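Local coordinates for chloride intracellular channel exc-4 (Caenorhabditis elegans, PDB 2YV9), which may insert into membranes and form chloride channels, and is required to regulate the lumen size of the growing excretory canal, at residues A[128-133]-A[200-205]; A[166-171]-A[219-224]; A[180-185]-A[190-195]. All blocks are in the same frame, centred on the assembly; numbering follows the deposited sequence.

Contact 1: A[128-133]-A[200-205]; sequences RNFKLF and HHIRII
Phe130 and Ile202 meet between helices 117-140 and 190-210 inside the all-helical C-terminal domain of the GST-like CLIC fold. The local axes are 11.4 Å apart and 24° from parallel, a wide spacing that one aromatic ring bridges. Phe130 turns its CG opposite its own backbone N (chi1 170°), which carries the ring out to the facing helix.

The ring face is used for a CH-pi contact: Ile202 CG1 lies 3.8 Å from the centroid of the Phe130 ring and 15° off its normal, displaced slightly toward the rim on the CG-CD1 side. At the far end the contact is apolar: Ile205 meets the ring edge, its side chain roughly at right angles to that of Phe130. A leucine in place of Phe130 would probably leave Ile202 without an aromatic face and open a gap beside Ile205.

All the touching residues are buried, and no hydrogen bond crosses between the two segments. The imidazole of His201 instead leads away to Tyr248, where its ND1 is hydrogen-bonded to the hydroxyl. Leu210, farther along helix 190-210, also packs on Phe130 and Ile205. The outermost ring atom, Phe130 CZ, ends 3.7 Å from Ile205 CG2.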
loop_
_atom_site.group_PDB
_atom_site.type_symbol
_atom_site.label_atom_id
_atom_site.label_comp_id
_atom_site.label_asym_id
_atom_site.label_seq_id
_atom_site.Cartn_x
_atom_site.Cartn_y
_atom_site.Cartn_z
ATOM N N ARG A 128 0.528 -0.770 17.713
ATOM C CA ARG A 128 -0.864 -1.179 18.027
ATOM C C ARG A 128 -1.285 -0.656 19.415
ATOM O O ARG A 128 -2.382 -0.067 19.602
ATOM C CB ARG A 128 -0.926 -2.671 17.982
ATOM C CG ARG A 128 -2.164 -3.356 18.552
ATOM C CD ARG A 128 -1.898 -4.838 18.358
ATOM N NE ARG A 128 -2.103 -5.609 19.548
ATOM C CZ ARG A 128 -1.455 -6.727 19.857
ATOM N NH1 ARG A 128 -0.499 -7.289 19.080
ATOM N NH2 ARG A 128 -1.802 -7.333 20.997
ATOM N N ASN A 129 -0.438 -0.841 20.413
ATOM C CA ASN A 129 -0.815 -0.346 21.730
ATOM C C ASN A 129 -0.838 1.193 21.825
ATOM O O ASN A 129 -1.659 1.772 22.535
ATOM C CB ASN A 129 0.041 -0.954 22.820
ATOM C CG ASN A 129 -0.375 -2.373 23.123
ATOM O OD1 ASN A 129 0.404 -3.298 22.981
ATOM N ND2 ASN A 129 -1.589 -2.541 23.572
ATOM N N PHE A 130 0.079 1.843 21.112
ATOM C CA PHE A 130 0.084 3.311 21.018
ATOM C C PHE A 130 -1.265 3.779 20.453
ATOM O O PHE A 130 -1.880 4.666 21.006
ATOM C CB PHE A 130 1.219 3.794 20.119
ATOM C CG PHE A 130 1.165 5.268 19.780
ATOM C CD1 PHE A 130 1.349 6.254 20.737
ATOM C CD2 PHE A 130 0.954 5.636 18.469
ATOM C CE1 PHE A 130 1.325 7.615 20.359
ATOM C CE2 PHE A 130 0.924 6.991 18.106
ATOM C CZ PHE A 130 1.120 7.952 19.054
ATOM N N LYS A 131 -1.688 3.185 19.337
ATOM C CA LYS A 131 -2.957 3.622 18.689
ATOM C C LYS A 131 -4.137 3.433 19.646
ATOM O O LYS A 131 -5.059 4.301 19.746
ATOM C CB LYS A 131 -3.153 2.823 17.412
ATOM C CG LYS A 131 -2.200 3.297 16.276
ATOM C CD LYS A 131 -2.539 2.601 14.963
ATOM C CE LYS A 131 -2.145 1.130 14.973
ATOM N NZ LYS A 131 -2.469 0.460 13.646
ATOM N N LEU A 132 -4.168 2.287 20.340
ATOM C CA LEU A 132 -5.235 2.064 21.348
ATOM C C LEU A 132 -5.245 3.156 22.416
ATOM O O LEU A 132 -6.325 3.687 22.776
ATOM C CB LEU A 132 -5.133 0.707 22.014
ATOM C CG LEU A 132 -5.381 -0.429 21.012
ATOM C CD1 LEU A 132 -4.963 -1.808 21.604
ATOM C CD2 LEU A 132 -6.845 -0.469 20.580
ATOM N N PHE A 133 -4.081 3.519 22.928
ATOM C CA PHE A 133 -3.990 4.504 23.996
ATOM C C PHE A 133 -4.380 5.898 23.461
ATOM O O PHE A 133 -5.137 6.670 24.091
ATOM C CB PHE A 133 -2.581 4.589 24.577
ATOM C CG PHE A 133 -2.458 5.573 25.698
ATOM C CD1 PHE A 133 -3.359 5.571 26.746
ATOM C CD2 PHE A 133 -1.445 6.547 25.713
ATOM C CE1 PHE A 133 -3.253 6.509 27.771
ATOM C CE2 PHE A 133 -1.350 7.475 26.708
ATOM C CZ PHE A 133 -2.247 7.476 27.737
ATOM N N HIS A 200 9.548 8.111 16.865
ATOM C CA HIS A 200 9.533 9.577 16.853
ATOM C C HIS A 200 8.099 10.082 16.919
ATOM O O HIS A 200 7.806 11.016 17.685
ATOM C CB HIS A 200 10.150 10.094 15.580
ATOM C CG HIS A 200 10.319 11.573 15.580
ATOM N ND1 HIS A 200 11.065 12.258 16.524
ATOM C CD2 HIS A 200 9.778 12.516 14.773
ATOM C CE1 HIS A 200 10.981 13.556 16.274
ATOM N NE2 HIS A 200 10.207 13.737 15.225
ATOM N N HIS A 201 7.189 9.451 16.178
ATOM C CA HIS A 201 5.748 9.777 16.288
ATOM C C HIS A 201 5.284 9.636 17.760
ATOM O O HIS A 201 4.586 10.506 18.325
ATOM C CB HIS A 201 4.855 8.891 15.416
ATOM C CG HIS A 201 4.879 9.233 13.966
ATOM N ND1 HIS A 201 3.769 9.093 13.156
ATOM C CD2 HIS A 201 5.853 9.773 13.192
ATOM C CE1 HIS A 201 4.092 9.464 11.926
ATOM N NE2 HIS A 201 5.343 9.901 11.921
ATOM N N ILE A 202 5.663 8.513 18.388
ATOM C CA ILE A 202 5.218 8.265 19.732
ATOM C C ILE A 202 5.779 9.361 20.650
ATOM O O ILE A 202 5.095 9.842 21.560
ATOM C CB ILE A 202 5.691 6.869 20.205
ATOM C CG1 ILE A 202 4.848 5.831 19.500
ATOM C CG2 ILE A 202 5.555 6.738 21.634
ATOM C CD1 ILE A 202 5.293 4.372 19.687
ATOM N N ARG A 203 7.048 9.765 20.429
ATOM C CA ARG A 203 7.657 10.781 21.290
ATOM C C ARG A 203 6.942 12.136 21.171
ATOM O O ARG A 203 6.529 12.742 22.159
ATOM C CB ARG A 203 9.134 10.967 20.950
ATOM C CG ARG A 203 9.970 11.334 22.141
ATOM C CD ARG A 203 10.129 12.794 22.358
ATOM N NE ARG A 203 10.732 13.106 23.660
ATOM C CZ ARG A 203 11.737 13.958 23.857
ATOM N NH1 ARG A 203 12.290 14.618 22.863
ATOM N NH2 ARG A 203 12.155 14.202 25.087
ATOM N N ILE A 204 6.772 12.578 19.938
ATOM C CA ILE A 204 6.104 13.867 19.654
ATOM C C ILE A 204 4.659 13.851 20.122
ATOM O O ILE A 204 4.205 14.800 20.770
ATOM C CB ILE A 204 6.172 14.203 18.150
ATOM C CG1 ILE A 204 7.612 14.378 17.658
ATOM C CG2 ILE A 204 5.386 15.503 17.819
ATOM C CD1 ILE A 204 8.465 15.323 18.497
ATOM N N ILE A 205 3.910 12.813 19.782
ATOM C CA ILE A 205 2.479 12.753 20.155
ATOM C C ILE A 205 2.355 12.575 21.683
ATOM O O ILE A 205 1.499 13.160 22.345
ATOM C CB ILE A 205 1.732 11.659 19.399
ATOM C CG1 ILE A 205 1.681 11.997 17.918
ATOM C CG2 ILE A 205 0.271 11.457 19.949
ATOM C CD1 ILE A 205 1.077 13.400 17.617
#

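Contact 2: A[166-171]-A[219-224]; sequences EQLSNI and THLWAY
Within the helical core of the GST-like C-terminal domain, Leu221 near the start of helix 219-228 packs against Leu168 and Ile171, which are one turn apart on helix 155-178. Its CG points opposite the backbone N (chi1 178°), sending the forked end straight at the other helix, where the two methyls take separate partners. Leu221 CD2 goes to the Leu168 side, 3.7 Å from Leu168 CD2, and it also rests against the main chain, with Leu168 O 3.7 Å from Leu221 CD2. The other methyl, Leu221 CD1, lies 3.9 Å from Ile171 CG2. Both pairs of side chains cross obliquely.

The backbones come nearest at Ile171 and Leu221, with their CA atoms 6.7 Å apart. All three side chains are buried and wholly aliphatic, so the segments meet by van der Waals contact, without a hydrogen bond between them. A polar tie lies just beyond: Leu221 N donates to Asp172 OD1, fastening the early part of helix 219-228 to helix 155-178 beside the leucine.

Leu126 of helix 117-140 touches both Leu168 and Ile171, while Leu199 of helix 190-210 packs on Leu168 and Tyr224; four helices thus converge around this small apolar cluster.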
loop_
_atom_site.group_PDB
_atom_site.type_symbol
_atom_site.label_atom_id
_atom_site.label_comp_id
_atom_site.label_asym_id
_atom_site.label_seq_id
_atom_site.Cartn_x
_atom_site.Cartn_y
_atom_site.Cartn_z
ATOM N N GLU A 166 5.473 -1.206 28.346
ATOM C CA GLU A 166 5.977 -2.612 28.291
ATOM C C GLU A 166 6.695 -2.906 26.981
ATOM O O GLU A 166 7.760 -3.527 26.961
ATOM C CB GLU A 166 4.793 -3.566 28.453
ATOM C CG GLU A 166 5.234 -4.998 28.672
ATOM C CD GLU A 166 4.085 -5.986 28.791
ATOM O OE1 GLU A 166 2.901 -5.570 28.871
ATOM O OE2 GLU A 166 4.394 -7.200 28.782
ATOM N N GLN A 167 6.113 -2.508 25.857
ATOM C CA GLN A 167 6.724 -2.801 24.521
ATOM C C GLN A 167 8.006 -1.986 24.279
ATOM O O GLN A 167 9.044 -2.473 23.749
ATOM C CB GLN A 167 5.725 -2.573 23.406
ATOM C CG GLN A 167 4.492 -3.420 23.521
ATOM C CD GLN A 167 4.839 -4.923 23.406
ATOM O OE1 GLN A 167 5.684 -5.341 22.587
ATOM N NE2 GLN A 167 4.222 -5.724 24.262
ATOM N N LEU A 168 7.958 -0.728 24.694
ATOM C CA LEU A 168 9.155 0.124 24.692
ATOM C C LEU A 168 10.253 -0.524 25.537
ATOM O O LEU A 168 11.440 -0.523 25.159
ATOM C CB LEU A 168 8.824 1.520 25.245
ATOM C CG LEU A 168 8.014 2.382 24.293
ATOM C CD1 LEU A 168 7.471 3.646 25.054
ATOM C CD2 LEU A 168 8.776 2.791 23.040
ATOM N N SER A 169 9.843 -1.082 26.673
ATOM C CA SER A 169 10.768 -1.797 27.554
ATOM C C SER A 169 11.330 -3.033 26.854
ATOM O O SER A 169 12.527 -3.277 26.929
ATOM C CB SER A 169 10.133 -2.212 28.860
ATOM O OG SER A 169 11.163 -2.745 29.691
ATOM N N ASN A 170 10.471 -3.767 26.146
ATOM C CA ASN A 170 10.898 -4.970 25.388
ATOM C C ASN A 170 11.945 -4.637 24.312
ATOM O O ASN A 170 12.977 -5.299 24.176
ATOM C CB ASN A 170 9.700 -5.677 24.784
ATOM C CG ASN A 170 8.783 -6.324 25.838
ATOM O OD1 ASN A 170 9.167 -6.521 26.984
ATOM N ND2 ASN A 170 7.554 -6.647 25.423
ATOM N N ILE A 171 11.701 -3.566 23.583
ATOM C CA ILE A 171 12.675 -3.053 22.628
ATOM C C ILE A 171 13.997 -2.563 23.265
ATOM O O ILE A 171 15.104 -2.884 22.765
ATOM C CB ILE A 171 12.010 -1.983 21.728
ATOM C CG1 ILE A 171 10.762 -2.569 21.012
ATOM C CG2 ILE A 171 13.034 -1.449 20.720
ATOM C CD1 ILE A 171 9.978 -1.539 20.151
ATOM N N THR A 219 17.648 3.308 28.437
ATOM C CA THR A 219 18.821 3.954 27.866
ATOM C C THR A 219 19.218 3.470 26.470
ATOM O O THR A 219 19.677 4.259 25.630
ATOM C CB THR A 219 20.043 3.719 28.774
ATOM O OG1 THR A 219 19.637 3.871 30.132
ATOM C CG2 THR A 219 21.172 4.660 28.443
ATOM N N HIS A 220 19.101 2.154 26.236
ATOM C CA HIS A 220 19.448 1.569 24.934
ATOM C C HIS A 220 18.468 2.044 23.864
ATOM O O HIS A 220 18.858 2.346 22.749
ATOM C CB HIS A 220 19.486 0.055 24.986
ATOM C CG HIS A 220 20.729 -0.464 25.649
ATOM N ND1 HIS A 220 20.866 -0.480 27.018
ATOM C CD2 HIS A 220 21.932 -0.809 25.138
ATOM C CE1 HIS A 220 22.085 -0.906 27.321
ATOM N NE2 HIS A 220 22.757 -1.086 26.197
ATOM N N LEU A 221 17.188 2.111 24.250
ATOM C CA LEU A 221 16.156 2.608 23.324
ATOM C C LEU A 221 16.448 4.055 22.998
ATOM O O LEU A 221 16.306 4.468 21.839
ATOM C CB LEU A 221 14.796 2.477 23.947
ATOM C CG LEU A 221 13.593 2.983 23.145
ATOM C CD1 LEU A 221 13.474 2.188 21.919
ATOM C CD2 LEU A 221 12.337 2.915 23.992
ATOM N N TRP A 222 16.764 4.848 24.029
ATOM C CA TRP A 222 17.021 6.282 23.801
ATOM C C TRP A 222 18.263 6.433 22.961
ATOM O O TRP A 222 18.378 7.333 22.114
ATOM C CB TRP A 222 17.109 7.043 25.116
ATOM C CG TRP A 222 15.767 7.548 25.584
ATOM C CD1 TRP A 222 15.031 7.103 26.615
ATOM C CD2 TRP A 222 15.056 8.639 25.014
ATOM N NE1 TRP A 222 13.885 7.866 26.745
ATOM C CE2 TRP A 222 13.890 8.805 25.739
ATOM C CE3 TRP A 222 15.302 9.484 23.936
ATOM C CZ2 TRP A 222 12.946 9.785 25.393
ATOM C CZ3 TRP A 222 14.386 10.446 23.605
ATOM C CH2 TRP A 222 13.252 10.602 24.320
ATOM N N ALA A 223 19.246 5.543 23.154
ATOM C CA ALA A 223 20.401 5.561 22.284
ATOM C C ALA A 223 20.078 5.288 20.786
ATOM O O ALA A 223 20.657 5.868 19.871
ATOM C CB ALA A 223 21.459 4.567 22.749
ATOM N N TYR A 224 19.122 4.410 20.562
ATOM C CA TYR A 224 18.647 4.085 19.229
ATOM C C TYR A 224 17.869 5.294 18.648
ATOM O O TYR A 224 18.010 5.640 17.465
ATOM C CB TYR A 224 17.778 2.835 19.322
ATOM C CG TYR A 224 17.117 2.381 18.062
ATOM C CD1 TYR A 224 17.787 1.582 17.126
ATOM C CD2 TYR A 224 15.774 2.713 17.790
ATOM C CE1 TYR A 224 17.201 1.208 15.990
ATOM C CE2 TYR A 224 15.174 2.297 16.605
ATOM C CZ TYR A 224 15.858 1.506 15.752
ATOM O OH TYR A 224 15.293 1.081 14.594
#

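Contact 3: A[180-185]-A[190-195]; sequences SRYLLG and EYDCEL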
loop_
_atom_site.group_PDB
_atom_site.type_symbol
_atom_site.label_atom_id
_atom_site.label_comp_id
_atom_site.label_asym_id
_atom_site.label_seq_id
_atom_site.Cartn_x
_atom_site.Cartn_y
_atom_site.Cartn_z
ATOM N N SER A 180 23.699 -3.482 19.316
ATOM C CA SER A 180 23.798 -2.961 17.957
ATOM C C SER A 180 23.368 -1.504 17.817
ATOM O O SER A 180 22.582 -1.019 18.613
ATOM C CB SER A 180 22.913 -3.810 17.028
ATOM O OG SER A 180 21.635 -3.960 17.533
ATOM N N ARG A 181 23.954 -0.822 16.832
ATOM C CA ARG A 181 23.660 0.580 16.531
ATOM C C ARG A 181 22.240 0.713 16.007
ATOM O O ARG A 181 21.472 1.642 16.418
ATOM C CB ARG A 181 24.590 1.054 15.420
ATOM C CG ARG A 181 24.407 2.492 15.012
ATOM C CD ARG A 181 25.261 3.386 15.869
ATOM N NE ARG A 181 26.668 3.282 15.467
ATOM C CZ ARG A 181 27.718 3.596 16.230
ATOM N NH1 ARG A 181 27.562 4.054 17.475
ATOM N NH2 ARG A 181 28.942 3.446 15.739
ATOM N N TYR A 182 21.947 -0.147 15.033
ATOM C CA TYR A 182 20.594 -0.276 14.479
ATOM C C TYR A 182 19.918 -1.503 15.101
ATOM O O TYR A 182 20.521 -2.172 15.940
ATOM C CB TYR A 182 20.632 -0.245 12.919
ATOM C CG TYR A 182 21.108 1.124 12.388
ATOM C CD1 TYR A 182 20.197 2.190 12.237
ATOM C CD2 TYR A 182 22.431 1.361 12.076
ATOM C CE1 TYR A 182 20.607 3.440 11.802
ATOM C CE2 TYR A 182 22.860 2.617 11.633
ATOM C CZ TYR A 182 21.929 3.666 11.500
ATOM O OH TYR A 182 22.314 4.908 11.055
ATOM N N LEU A 183 18.663 -1.796 14.750
ATOM C CA LEU A 183 17.889 -2.789 15.435
ATOM C C LEU A 183 18.473 -4.175 15.240
ATOM O O LEU A 183 18.439 -4.981 16.166
ATOM C CB LEU A 183 16.417 -2.755 14.972
ATOM C CG LEU A 183 15.379 -3.523 15.769
ATOM C CD1 LEU A 183 15.276 -3.038 17.196
ATOM C CD2 LEU A 183 14.019 -3.413 15.086
ATOM N N LEU A 184 18.997 -4.443 14.053
ATOM C CA LEU A 184 19.533 -5.793 13.730
ATOM C C LEU A 184 21.032 -5.923 13.645
ATOM O O LEU A 184 21.555 -7.048 13.526
ATOM C CB LEU A 184 18.975 -6.231 12.396
ATOM C CG LEU A 184 17.614 -6.905 12.409
ATOM C CD1 LEU A 184 16.524 -6.064 13.084
ATOM C CD2 LEU A 184 17.282 -7.308 10.952
ATOM N N GLY A 185 21.743 -4.809 13.652
ATOM C CA GLY A 185 23.170 -4.821 13.463
ATOM C C GLY A 185 23.700 -3.436 13.216
ATOM O O GLY A 185 23.078 -2.436 13.668
ATOM N N GLU A 190 15.260 -2.231 6.728
ATOM C CA GLU A 190 13.850 -1.857 6.598
ATOM C C GLU A 190 13.155 -1.747 7.971
ATOM O O GLU A 190 12.290 -0.876 8.178
ATOM C CB GLU A 190 13.107 -2.777 5.635
ATOM C CG GLU A 190 12.416 -4.027 6.268
ATOM C CD GLU A 190 13.324 -5.203 6.408
ATOM O OE1 GLU A 190 12.791 -6.351 6.535
ATOM O OE2 GLU A 190 14.553 -4.991 6.405
ATOM N N TYR A 191 13.573 -2.557 8.947
ATOM C CA TYR A 191 12.978 -2.484 10.266
ATOM C C TYR A 191 13.234 -1.147 10.960
ATOM O O TYR A 191 12.364 -0.647 11.656
ATOM C CB TYR A 191 13.391 -3.643 11.111
ATOM C CG TYR A 191 12.929 -4.956 10.510
ATOM C CD1 TYR A 191 11.599 -5.224 10.325
ATOM C CD2 TYR A 191 13.856 -5.950 10.178
ATOM C CE1 TYR A 191 11.165 -6.429 9.807
ATOM C CE2 TYR A 191 13.438 -7.150 9.608
ATOM C CZ TYR A 191 12.075 -7.404 9.463
ATOM O OH TYR A 191 11.582 -8.593 8.949
ATOM N N ASP A 192 14.415 -0.548 10.762
ATOM C CA ASP A 192 14.678 0.822 11.235
ATOM C C ASP A 192 13.810 1.816 10.529
ATOM O O ASP A 192 13.393 2.824 11.127
ATOM C CB ASP A 192 16.104 1.163 10.989
ATOM C CG ASP A 192 17.028 0.134 11.675
ATOM O OD1 ASP A 192 16.942 -0.022 12.911
ATOM O OD2 ASP A 192 17.780 -0.574 10.953
ATOM N N CYS A 193 13.578 1.543 9.250
ATOM C CA CYS A 193 12.788 2.438 8.413
ATOM C C CYS A 193 11.316 2.441 8.895
ATOM O O CYS A 193 10.572 3.401 8.618
ATOM C CB CYS A 193 12.911 2.103 6.988
ATOM S SG CYS A 193 14.618 2.341 6.373
ATOM N N GLU A 194 10.922 1.412 9.667
ATOM C CA GLU A 194 9.588 1.303 10.267
ATOM C C GLU A 194 9.563 1.762 11.735
ATOM O O GLU A 194 8.699 2.539 12.160
ATOM C CB GLU A 194 9.092 -0.125 10.158
ATOM C CG GLU A 194 8.965 -0.519 8.685
ATOM C CD GLU A 194 8.890 -2.012 8.437
ATOM O OE1 GLU A 194 8.890 -2.796 9.415
ATOM O OE2 GLU A 194 8.764 -2.379 7.236
ATOM N N LEU A 195 10.510 1.286 12.518
ATOM C CA LEU A 195 10.523 1.617 13.973
ATOM C C LEU A 195 10.939 3.044 14.263
ATOM O O LEU A 195 10.408 3.648 15.166
ATOM C CB LEU A 195 11.523 0.674 14.690
ATOM C CG LEU A 195 11.535 0.774 16.206
ATOM C CD1 LEU A 195 10.108 0.569 16.775
ATOM C CD2 LEU A 195 12.556 -0.257 16.791
HETATM O O HOH W 1 18.916 -2.841 11.519
#
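Asp192 OD1 is gripped by Leu183 N from loop 180-185 and the hydroxyl of Tyr224 on helix 219-228. The Leu183 N to Asp192 OD1 bond is 3.1 Å long with 160° at the hydrogen, and uses the syn lone pair of the oxygen. The other oxygen is held too: a water donates to Asp192 OD2 at 2.6 Å while accepting from Leu184 N at 3.0 Å. Thr189 N also bonds to OD2, and with the Thr-X-X-Asp order this is consistent with the N-capping box of the GST fold. Asp192 CG stands beside its own backbone N (chi1 -57°), bringing the carboxylate round to these amides.

Tyr182 crosses the carboxylate, ring plane 65° from it, with Tyr182 CB 3.5 Å from Asp192 OD2 and its hydroxyl bonded to Thr231.

Leu183 CD2 sits 3.9 Å from Leu195 CD2 and 4.0 Å from Tyr191 CB. Leu184 CD2 meets the edge of the Tyr191 ring, 3.8 Å from Tyr191 CD2; the Tyr191 hydroxyl bonds Glu120.

With donors on both oxygens, the buried carboxylate is fixed in rotation and its charge is likely to be stabilised; it ties consecutive loop amides to the helix, Leu183 N directly and Leu184 N through the water.

In the fold
All three contacts lie in the helical C-terminal domain; contact 3 also borders the N-terminal domain, where Glu190 and Cys193 touch helix 38-52. Contacts 1 and 2 are centred 14 Å apart, contacts 2 and 3 12 Å, and contacts 1 and 3 18 Å. Contacts 1 and 3 share helix 190-210. Along the chain contacts 1 and 2 cross, while the short-range contact 3 is nested inside both loops. Tyr224 packs its ring on contact 3, with Tyr224 CE2 3.7 Å from Leu195 CD2; contacts 1 and 2 touch where Arg203 meets Trp222. The interleaved closures knit helices 117-140, 155-178, 190-210 and 219-228 into one bundle. Membrane translocation, by contrast, depends on the N-terminal part.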